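FAD-binding PCMH-type domain-containing protein (Gibberella zeae, PDB 6YJO) binds FAD and is probably an oxygen-dependent flavin-linked oxidoreductase, its cofactor being held covalently. Local coordinates at residues K79-A84 / T194-N199; V95-G100 / F224-E229. All coordinates share one frame; numbering follows the deposited sequence.

How the contacts relate
Contact 1 and contact 2 lie side by side in the FAD-binding part of the chain, their centres about 9 Å apart. Along the chain their segments alternate: 79-84, 95-100, 194-199, 224-229. Helix 78-90 is followed directly by strand 95-98, and these two elements supply the first half of each contact. The second halves, strands 190-196 and 226-236, are antiparallel neighbours in one sheet, joined by probable backbone hydrogen bonds such as Val196 N to Ile226 O (2.9 Å). Ile81 also packs on Ile226, so the two contacts touch through this pair. Contact 1 sets the helix against the sheet; contact 2 adds the FAD adenine site beside it.

Contact 1: residues K79-A84 / T194-N199; sequences KHISDA and TIVLTN. With NAG (2-acetamido-2-deoxy-beta-D-glucopyranose), chain B.
Ile81 and Val196 meet through single methyl groups, Ile81 CG2 on Val196 CG2 at 3.5 Å. The two side chains cross obliquely between helix 78-90 and strand 190-196. In Ile81, CG2 stands anti to the backbone N (chi1 -67° for CG1) and faces the strand. Val196 uses its branches on successive helix residues. Its CG2 takes the isoleucine methyl, while CG1 lies against Ser82 CA at 3.8 Å. All three residues are buried, and this is the tight part of the contact. The hydroxyl of Ser82 does not join the apolar patch; OG is hydrogen-bonded to the carbonyl of Gly200, in the turn after Asn199. The helix is thereby also tied to the turn that follows the strand.

Away from the strand the helix turns polar. There the exposed Lys79 forms a salt bridge from NZ to Asp83 OD1 at 3.1 Å, one turn on. The amine meets the syn side of that oxygen, 32° out of the carboxylate plane. The looser side of the contact is the turn, where Asn199 is partly exposed and glycosylated. Its ND2 is covalently bound to NAG C1 (1.4 Å), and the buried Leu197 lies with CD1 against the sugar at NAG C5, 3.7 Å away. Asn199 OD1 is held by the backbone N of Thr201. The arrangement is a helix packed on an antiparallel sheet in a PCMH-type FAD-binding domain, with an N-glycosylated turn at the strand end.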
ATOM      1  N   LYS A  79      22.750  11.357  -6.273  1.00 61.01           N
ATOM      2  CA  LYS A  79      24.136  11.121  -5.884  1.00 61.39           C
ATOM      3  C   LYS A  79      24.263  10.964  -4.373  1.00 60.68           C
ATOM      4  O   LYS A  79      24.991  10.087  -3.895  1.00 60.12           O
ATOM      5  CB  LYS A  79      25.019  12.259  -6.395  1.00 62.67           C
ATOM      6  CG  LYS A  79      26.422  11.823  -6.772  1.00 64.14           C
ATOM      7  CD  LYS A  79      27.436  12.189  -5.706  1.00 67.59           C
ATOM      8  CE  LYS A  79      28.821  11.694  -6.089  1.00 70.31           C
ATOM      9  NZ  LYS A  79      28.828  10.222  -6.318  1.00 69.60           N
ATOM     10  N   HIS A  80      23.558  11.800  -3.607  1.00 61.14           N
ATOM     11  CA  HIS A  80      23.530  11.631  -2.157  1.00 62.11           C
ATOM     12  C   HIS A  80      23.151  10.204  -1.784  1.00 60.09           C
ATOM     13  O   HIS A  80      23.817   9.567  -0.958  1.00 59.52           O
ATOM     14  CB  HIS A  80      22.550  12.626  -1.531  1.00 61.95           C
ATOM     15  CG  HIS A  80      22.943  14.060  -1.702  1.00 63.99           C
ATOM     16  ND1 HIS A  80      22.022  15.058  -1.942  1.00 63.07           N
ATOM     17  CD2 HIS A  80      24.153  14.667  -1.657  1.00 65.29           C
ATOM     18  CE1 HIS A  80      22.648  16.216  -2.045  1.00 65.84           C
ATOM     19  NE2 HIS A  80      23.941  16.007  -1.877  1.00 67.21           N
ATOM     20  N   ILE A  81      22.081   9.683  -2.388  1.00 57.82           N
ATOM     21  CA  ILE A  81      21.663   8.310  -2.114  1.00 55.97           C
ATOM     22  C   ILE A  81      22.799   7.341  -2.416  1.00 54.06           C
ATOM     23  O   ILE A  81      23.143   6.483  -1.593  1.00 53.34           O
ATOM     24  CB  ILE A  81      20.397   7.964  -2.920  1.00 55.28           C
ATOM     25  CG1 ILE A  81      19.202   8.777  -2.417  1.00 56.16           C
ATOM     26  CG2 ILE A  81      20.081   6.480  -2.806  1.00 53.16           C
ATOM     27  CD1 ILE A  81      18.324   9.335  -3.525  1.00 55.99           C
ATOM     28  N   SER A  82      23.397   7.455  -3.605  1.00 52.77           N
ATOM     29  CA  SER A  82      24.491   6.560  -3.964  1.00 52.65           C
ATOM     30  C   SER A  82      25.613   6.635  -2.936  1.00 52.12           C
ATOM     31  O   SER A  82      26.087   5.607  -2.439  1.00 48.73           O
ATOM     32  CB  SER A  82      25.013   6.896  -5.362  1.00 56.83           C
ATOM     33  OG  SER A  82      26.063   6.017  -5.732  1.00 58.89           O
ATOM     34  N   ASP A  83      26.045   7.851  -2.595  1.00 54.24           N
ATOM     35  CA  ASP A  83      27.087   8.001  -1.586  1.00 56.48           C
ATOM     36  C   ASP A  83      26.614   7.500  -0.225  1.00 54.15           C
ATOM     37  O   ASP A  83      27.379   6.869   0.510  1.00 52.06           O
ATOM     38  CB  ASP A  83      27.526   9.463  -1.498  1.00 60.40           C
ATOM     39  CG  ASP A  83      28.370   9.892  -2.687  1.00 62.46           C
ATOM     40  OD1 ASP A  83      28.724   9.023  -3.515  1.00 61.38           O
ATOM     41  OD2 ASP A  83      28.679  11.096  -2.795  1.00 63.99           O
ATOM     42  N   ALA A  84      25.353   7.765   0.124  1.00 54.20           N
ATOM     43  CA  ALA A  84      24.827   7.287   1.400  1.00 57.15           C
ATOM     44  C   ALA A  84      24.797   5.767   1.436  1.00 56.63           C
ATOM     45  O   ALA A  84      25.112   5.159   2.464  1.00 58.47           O
ATOM     46  CB  ALA A  84      23.428   7.857   1.642  1.00 58.74           C
ATOM     47  N   THR A 194      14.906   5.039 -11.629  1.00 40.95           N
ATOM     48  CA  THR A 194      16.295   5.190 -11.229  1.00 43.69           C
ATOM     49  C   THR A 194      16.460   4.603  -9.831  1.00 44.35           C
ATOM     50  O   THR A 194      15.772   5.017  -8.894  1.00 42.94           O
ATOM     51  CB  THR A 194      16.686   6.669 -11.254  1.00 47.68           C
ATOM     52  OG1 THR A 194      16.329   7.243 -12.521  1.00 50.06           O
ATOM     53  CG2 THR A 194      18.178   6.834 -11.019  1.00 49.75           C
ATOM     54  N   ILE A 195      17.341   3.614  -9.697  1.00 44.03           N
ATOM     55  CA  ILE A 195      17.484   2.860  -8.457  1.00 45.62           C
ATOM     56  C   ILE A 195      18.963   2.683  -8.148  1.00 45.76           C
ATOM     57  O   ILE A 195      19.784   2.505  -9.054  1.00 46.15           O
ATOM     58  CB  ILE A 195      16.769   1.495  -8.549  1.00 47.26           C
ATOM     59  CG1 ILE A 195      16.931   0.715  -7.244  1.00 48.98           C
ATOM     60  CG2 ILE A 195      17.302   0.680  -9.727  1.00 47.43           C
ATOM     61  CD1 ILE A 195      16.076  -0.534  -7.182  1.00 49.55           C
ATOM     62  N   VAL A 196      19.300   2.738  -6.864  1.00 46.02           N
ATOM     63  CA  VAL A 196      20.670   2.568  -6.390  1.00 47.62           C
ATOM     64  C   VAL A 196      20.795   1.177  -5.786  1.00 46.83           C
ATOM     65  O   VAL A 196      20.160   0.870  -4.769  1.00 46.56           O
ATOM     66  CB  VAL A 196      21.045   3.650  -5.363  1.00 49.89           C
ATOM     67  CG1 VAL A 196      22.489   3.483  -4.900  1.00 51.31           C
ATOM     68  CG2 VAL A 196      20.828   5.036  -5.953  1.00 50.37           C
ATOM     69  N   LEU A 197      21.618   0.337  -6.403  1.00 46.27           N
ATOM     70  CA  LEU A 197      21.838  -1.002  -5.885  1.00 49.79           C
ATOM     71  C   LEU A 197      22.790  -0.960  -4.686  1.00 51.69           C
ATOM     72  O   LEU A 197      23.444   0.049  -4.404  1.00 49.61           O
ATOM     73  CB  LEU A 197      22.386  -1.916  -6.979  1.00 51.75           C
ATOM     74  CG  LEU A 197      21.654  -1.846  -8.319  1.00 51.70           C
ATOM     75  CD1 LEU A 197      22.211  -2.881  -9.289  1.00 53.51           C
ATOM     76  CD2 LEU A 197      20.152  -2.030  -8.126  1.00 51.83           C
ATOM     77  N   THR A 198      22.870  -2.091  -3.981  1.00 56.01           N
ATOM     78  CA  THR A 198      23.585  -2.129  -2.707  1.00 60.69           C
ATOM     79  C   THR A 198      25.032  -1.667  -2.835  1.00 65.70           C
ATOM     80  O   THR A 198      25.608  -1.178  -1.855  1.00 66.73           O
ATOM     81  CB  THR A 198      23.545  -3.540  -2.119  1.00 60.02           C
ATOM     82  OG1 THR A 198      24.254  -3.558  -0.873  1.00 60.90           O
ATOM     83  CG2 THR A 198      24.164  -4.545  -3.076  1.00 59.53           C
ATOM     84  N   ASN A 199      25.640  -1.812  -4.012  1.00 67.43           N
ATOM     85  CA  ASN A 199      27.027  -1.406  -4.204  1.00 69.88           C
ATOM     86  C   ASN A 199      27.163   0.058  -4.603  1.00 60.12           C
ATOM     87  O   ASN A 199      28.268   0.492  -4.945  1.00 57.03           O
ATOM     88  CB  ASN A 199      27.709  -2.300  -5.245  1.00 78.83           C
ATOM     89  CG  ASN A 199      26.955  -2.368  -6.561  1.00 82.88           C
ATOM     90  OD1 ASN A 199      26.068  -1.559  -6.836  1.00 83.23           O
ATOM     91  ND2 ASN A 199      27.316  -3.348  -7.385  1.00 83.50           N
TER
HETATM   92  C1  NAG B   1      26.708  -3.568  -8.670  1.00 46.47           C
HETATM   93  C2  NAG B   1      27.775  -3.654  -9.756  1.00 47.24           C
HETATM   94  C3  NAG B   1      27.139  -3.941 -11.117  1.00 49.00           C
HETATM   95  C4  NAG B   1      26.194  -5.134 -11.051  1.00 49.61           C
HETATM   96  C5  NAG B   1      25.216  -4.978  -9.890  1.00 49.48           C
HETATM   97  C6  NAG B   1      24.357  -6.202  -9.678  1.00 49.99           C
HETATM   98  C7  NAG B   1      29.889  -2.407  -9.849  1.00 46.05           C
HETATM   99  C8  NAG B   1      30.528  -1.051  -9.896  1.00 43.15           C
HETATM  100  N2  NAG B   1      28.552  -2.425  -9.806  1.00 46.84           N
HETATM  101  O3  NAG B   1      28.173  -4.196 -12.063  1.00 49.57           O
HETATM  102  O4  NAG B   1      25.417  -5.180 -12.242  1.00 53.39           O
HETATM  103  O5  NAG B   1      25.931  -4.757  -8.667  1.00 49.91           O
HETATM  104  O6  NAG B   1      25.045  -7.190  -8.923  1.00 52.37           O
HETATM  105  O7  NAG B   1      30.553  -3.440  -9.848  1.00 48.07           O

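Contact 2: residues V95-G100 / F224-E229; sequences VSAKSG and FGIVAE. With FAD (flavin-adenine dinucleotide), chain C.
Ala97 against Ile226 is a small, buried, apolar contact between strand 95-98 of the parallel sheet and strand 226-236 of the antiparallel sheet. It lies beside the adenine of FAD. Ile226 CD1 reaches Ala97 CB at 3.5 Å, and its CG2 approaches the same methyl at 3.9 Å. In the isoleucine CG1 lies beside the backbone N (chi1 -49°), and CD1 is turned onto the alanine. Ala97 CB also lies over the adenine face, 3.6 Å from FAD C5A, so one methyl serves both the strand contact and the cofactor. Helix 78-90 adds Val85, which packs on Ile226.

Polar links run through the cofactor. Val227 pairs with the adenine through its backbone: its N donates to FAD N1A, and its O accepts from FAD N6A at 2.8 Å with an N-H...O angle of 165°. On the other segment, Ala97 O takes a hydrogen bond from the ribose hydroxyl FAD O2B. The chain then turns to the diphosphate. Ser99 N donates to FAD O2A at 2.7 Å, and Gly100 N donates almost straight to FAD O1P (3.1 Å, 172°). Ser99 OG is anchored on the carbonyl of Ala138. Two sheets meet around an adenine, with the backbone N-H groups of Ser99 and Gly100 bound to the diphosphate, as in the cofactor site of the PCMH-type FAD-binding fold.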
ATOM      1  N   VAL A  95      20.827  -0.876   5.650  1.00 55.17           N
ATOM      2  CA  VAL A  95      20.332   0.417   5.197  1.00 55.76           C
ATOM      3  C   VAL A  95      18.891   0.258   4.735  1.00 53.57           C
ATOM      4  O   VAL A  95      18.535  -0.748   4.113  1.00 52.77           O
ATOM      5  CB  VAL A  95      21.199   0.994   4.059  1.00 55.47           C
ATOM      6  CG1 VAL A  95      20.698   2.372   3.657  1.00 55.01           C
ATOM      7  CG2 VAL A  95      22.662   1.039   4.474  1.00 57.73           C
ATOM      8  N   SER A  96      18.071   1.260   5.027  1.00 52.45           N
ATOM      9  CA  SER A  96      16.646   1.210   4.743  1.00 49.91           C
ATOM     10  C   SER A  96      16.178   2.591   4.316  1.00 49.16           C
ATOM     11  O   SER A  96      16.568   3.599   4.906  1.00 50.24           O
ATOM     12  CB  SER A  96      15.856   0.729   5.963  1.00 49.14           C
ATOM     13  OG  SER A  96      15.835  -0.687   6.020  1.00 49.41           O
ATOM     14  N   ALA A  97      15.341   2.626   3.287  1.00 46.34           N
ATOM     15  CA  ALA A  97      14.811   3.869   2.749  1.00 46.72           C
ATOM     16  C   ALA A  97      13.421   4.118   3.319  1.00 46.46           C
ATOM     17  O   ALA A  97      12.617   3.193   3.460  1.00 46.13           O
ATOM     18  CB  ALA A  97      14.755   3.827   1.220  1.00 45.92           C
ATOM     19  N   LYS A  98      13.152   5.374   3.662  1.00 47.11           N
ATOM     20  CA  LYS A  98      11.833   5.816   4.095  1.00 49.03           C
ATOM     21  C   LYS A  98      11.395   6.984   3.225  1.00 48.53           C
ATOM     22  O   LYS A  98      12.126   7.973   3.099  1.00 49.15           O
ATOM     23  CB  LYS A  98      11.847   6.235   5.569  1.00 52.72           C
ATOM     24  CG  LYS A  98      10.470   6.573   6.129  1.00 54.30           C
ATOM     25  CD  LYS A  98      10.432   7.938   6.798  1.00 56.25           C
ATOM     26  CE  LYS A  98      11.048   7.909   8.186  1.00 58.65           C
ATOM     27  NZ  LYS A  98      11.331   9.285   8.679  1.00 61.63           N
ATOM     28  N   SER A  99      10.204   6.871   2.633  1.00 47.33           N
ATOM     29  CA  SER A  99       9.659   7.918   1.775  1.00 46.98           C
ATOM     30  C   SER A  99       8.548   8.668   2.498  1.00 47.26           C
ATOM     31  O   SER A  99       8.745   9.802   2.950  1.00 47.53           O
ATOM     32  CB  SER A  99       9.140   7.316   0.465  1.00 46.43           C
ATOM     33  OG  SER A  99       8.330   8.239  -0.244  1.00 48.02           O
ATOM     34  N   GLY A 100       7.379   8.042   2.618  1.00 45.84           N
ATOM     35  CA  GLY A 100       6.269   8.651   3.325  1.00 45.53           C
ATOM     36  C   GLY A 100       6.227   8.282   4.794  1.00 44.54           C
ATOM     37  O   GLY A 100       5.749   9.060   5.625  1.00 43.78           O
ATOM     38  N   PHE A 224      15.384  -4.562  -2.782  1.00 38.54           N
ATOM     39  CA  PHE A 224      16.372  -4.669  -3.847  1.00 36.50           C
ATOM     40  C   PHE A 224      17.178  -3.406  -4.112  1.00 35.03           C
ATOM     41  O   PHE A 224      18.152  -3.473  -4.871  1.00 36.80           O
ATOM     42  CB  PHE A 224      15.689  -5.095  -5.154  1.00 34.19           C
ATOM     43  CG  PHE A 224      15.106  -6.471  -5.097  1.00 34.41           C
ATOM     44  CD1 PHE A 224      13.831  -6.674  -4.599  1.00 33.18           C
ATOM     45  CD2 PHE A 224      15.841  -7.564  -5.518  1.00 35.02           C
ATOM     46  CE1 PHE A 224      13.294  -7.941  -4.533  1.00 33.81           C
ATOM     47  CE2 PHE A 224      15.311  -8.835  -5.455  1.00 35.80           C
ATOM     48  CZ  PHE A 224      14.035  -9.025  -4.964  1.00 36.26           C
ATOM     49  N   GLY A 225      16.815  -2.271  -3.535  1.00 35.31           N
ATOM     50  CA  GLY A 225      17.591  -1.068  -3.758  1.00 37.26           C
ATOM     51  C   GLY A 225      16.852   0.155  -3.267  1.00 39.52           C
ATOM     52  O   GLY A 225      15.718   0.082  -2.790  1.00 39.41           O
ATOM     53  N   ILE A 226      17.529   1.293  -3.399  1.00 42.36           N
ATOM     54  CA  ILE A 226      16.991   2.586  -2.991  1.00 44.58           C
ATOM     55  C   ILE A 226      16.554   3.306  -4.262  1.00 47.41           C
ATOM     56  O   ILE A 226      17.382   3.831  -5.013  1.00 48.39           O
ATOM     57  CB  ILE A 226      18.012   3.410  -2.202  1.00 46.76           C
ATOM     58  CG1 ILE A 226      18.640   2.575  -1.084  1.00 48.19           C
ATOM     59  CG2 ILE A 226      17.344   4.649  -1.610  1.00 46.59           C
ATOM     60  CD1 ILE A 226      17.715   2.336   0.096  1.00 49.28           C
ATOM     61  N   VAL A 227      15.244   3.330  -4.507  1.00 47.28           N
ATOM     62  CA  VAL A 227      14.705   4.050  -5.653  1.00 47.62           C
ATOM     63  C   VAL A 227      14.733   5.547  -5.378  1.00 48.28           C
ATOM     64  O   VAL A 227      14.448   6.003  -4.260  1.00 47.32           O
ATOM     65  CB  VAL A 227      13.278   3.568  -5.963  1.00 46.63           C
ATOM     66  CG1 VAL A 227      12.621   4.473  -6.995  1.00 46.23           C
ATOM     67  CG2 VAL A 227      13.303   2.131  -6.450  1.00 46.14           C
ATOM     68  N   ALA A 228      15.079   6.321  -6.404  1.00 48.71           N
ATOM     69  CA  ALA A 228      15.141   7.772  -6.315  1.00 51.43           C
ATOM     70  C   ALA A 228      14.117   8.479  -7.190  1.00 53.24           C
ATOM     71  O   ALA A 228      13.713   9.598  -6.862  1.00 55.16           O
ATOM     72  CB  ALA A 228      16.541   8.270  -6.704  1.00 52.71           C
ATOM     73  N   GLU A 229      13.693   7.863  -8.291  1.00 52.79           N
ATOM     74  CA  GLU A 229      12.712   8.452  -9.192  1.00 53.62           C
ATOM     75  C   GLU A 229      11.927   7.322  -9.841  1.00 50.96           C
ATOM     76  O   GLU A 229      12.528   6.381 -10.365  1.00 50.57           O
ATOM     77  CB  GLU A 229      13.406   9.313 -10.252  1.00 56.05           C
ATOM     78  CG  GLU A 229      12.481  10.204 -11.058  1.00 59.13           C
ATOM     79  CD  GLU A 229      13.232  11.182 -11.951  1.00 63.33           C
ATOM     80  OE1 GLU A 229      13.875  12.112 -11.417  1.00 65.44           O
ATOM     81  OE2 GLU A 229      13.184  11.015 -13.188  1.00 64.71           O
TER
HETATM   82  PA  FAD C 601       7.573   3.995   4.149  1.00 43.29           P
HETATM   83  O1A FAD C 601       7.602   3.529   5.556  1.00 39.29           O
HETATM   84  O2A FAD C 601       8.450   5.227   3.876  1.00 39.92           O
HETATM   85  O5B FAD C 601       7.954   2.826   3.163  1.00 37.36           O
HETATM   86  C5B FAD C 601       7.340   1.525   3.270  1.00 39.79           C
HETATM   87  C4B FAD C 601       8.233   0.500   2.625  1.00 40.18           C
HETATM   88  O4B FAD C 601       8.758   1.034   1.384  1.00 40.72           O
HETATM   89  C3B FAD C 601       9.448   0.101   3.457  1.00 39.73           C
HETATM   90  O3B FAD C 601       9.788  -1.263   3.234  1.00 38.80           O
HETATM   91  C2B FAD C 601      10.524   1.050   2.933  1.00 40.13           C
HETATM   92  O2B FAD C 601      11.833   0.539   3.134  1.00 41.63           O
HETATM   93  C1B FAD C 601      10.171   1.082   1.448  1.00 39.56           C
HETATM   94  N9A FAD C 601      10.643   2.274   0.748  1.00 39.82           N
HETATM   95  C8A FAD C 601      10.272   3.577   0.962  1.00 39.23           C
HETATM   96  N7A FAD C 601      10.875   4.443   0.184  1.00 38.51           N
HETATM   97  C5A FAD C 601      11.708   3.652  -0.601  1.00 39.87           C
HETATM   98  C6A FAD C 601      12.615   3.965  -1.627  1.00 37.62           C
HETATM   99  N6A FAD C 601      12.854   5.203  -2.065  1.00 39.13           N
HETATM  100  N1A FAD C 601      13.284   2.939  -2.199  1.00 37.40           N
HETATM  101  C2A FAD C 601      13.050   1.698  -1.768  1.00 38.04           C
HETATM  102  N3A FAD C 601      12.219   1.284  -0.811  1.00 39.01           N
HETATM  103  C4A FAD C 601      11.572   2.320  -0.258  1.00 38.83           C
HETATM  104  N1  FAD C 601      -2.413   1.234   0.810  1.00 47.15           N
HETATM  105  C2  FAD C 601      -3.287   0.952  -0.201  1.00 49.70           C
HETATM  106  O2  FAD C 601      -3.057   0.059  -1.025  1.00 50.98           O
HETATM  107  N3  FAD C 601      -4.462   1.679  -0.317  1.00 50.07           N
HETATM  108  C4  FAD C 601      -4.867   2.704   0.516  1.00 49.02           C
HETATM  109  O4  FAD C 601      -5.934   3.280   0.317  1.00 49.56           O
HETATM  110  C4X FAD C 601      -3.932   2.994   1.585  1.00 47.28           C
HETATM  111  N5  FAD C 601      -4.234   3.949   2.420  1.00 45.69           N
HETATM  112  C5X FAD C 601      -3.335   4.228   3.438  1.00 42.30           C
HETATM  113  C6  FAD C 601      -3.646   5.220   4.360  1.00 37.51           C
HETATM  114  C7  FAD C 601      -2.768   5.559   5.382  1.00 37.26           C
HETATM  115  C7M FAD C 601      -3.139   6.660   6.341  1.00 34.56           C
HETATM  116  C8  FAD C 601      -1.573   4.835   5.533  1.00 35.79           C
HETATM  117  C8M FAD C 601      -0.599   5.161   6.631  1.00 33.94           C
HETATM  118  C9  FAD C 601      -1.267   3.823   4.627  1.00 39.72           C
HETATM  119  C9A FAD C 601      -2.138   3.513   3.591  1.00 41.22           C
HETATM  120  N10 FAD C 601      -1.850   2.499   2.657  1.00 43.02           N
HETATM  121  C10 FAD C 601      -2.728   2.205   1.648  1.00 45.77           C
HETATM  122  C1' FAD C 601      -0.629   1.692   2.779  1.00 39.22           C
HETATM  123  C2' FAD C 601       0.534   2.197   1.939  1.00 36.31           C
HETATM  124  O2' FAD C 601       0.344   1.825   0.574  1.00 35.55           O
HETATM  125  C3' FAD C 601       1.822   1.555   2.455  1.00 34.19           C
HETATM  126  O3' FAD C 601       1.927   1.837   3.846  1.00 31.65           O
HETATM  127  C4' FAD C 601       3.094   2.040   1.763  1.00 33.37           C
HETATM  128  O4' FAD C 601       3.968   0.939   1.517  1.00 32.20           O
HETATM  129  C5' FAD C 601       3.803   3.077   2.603  1.00 33.29           C
HETATM  130  O5' FAD C 601       4.771   3.764   1.787  1.00 32.73           O
HETATM  131  P   FAD C 601       5.566   4.990   2.352  1.00 38.79           P
HETATM  132  O1P FAD C 601       6.755   5.298   1.438  1.00 32.24           O
HETATM  133  O2P FAD C 601       4.625   6.107   2.619  1.00 31.17           O
HETATM  134  O3P FAD C 601       6.090   4.373   3.736  1.00 35.27           O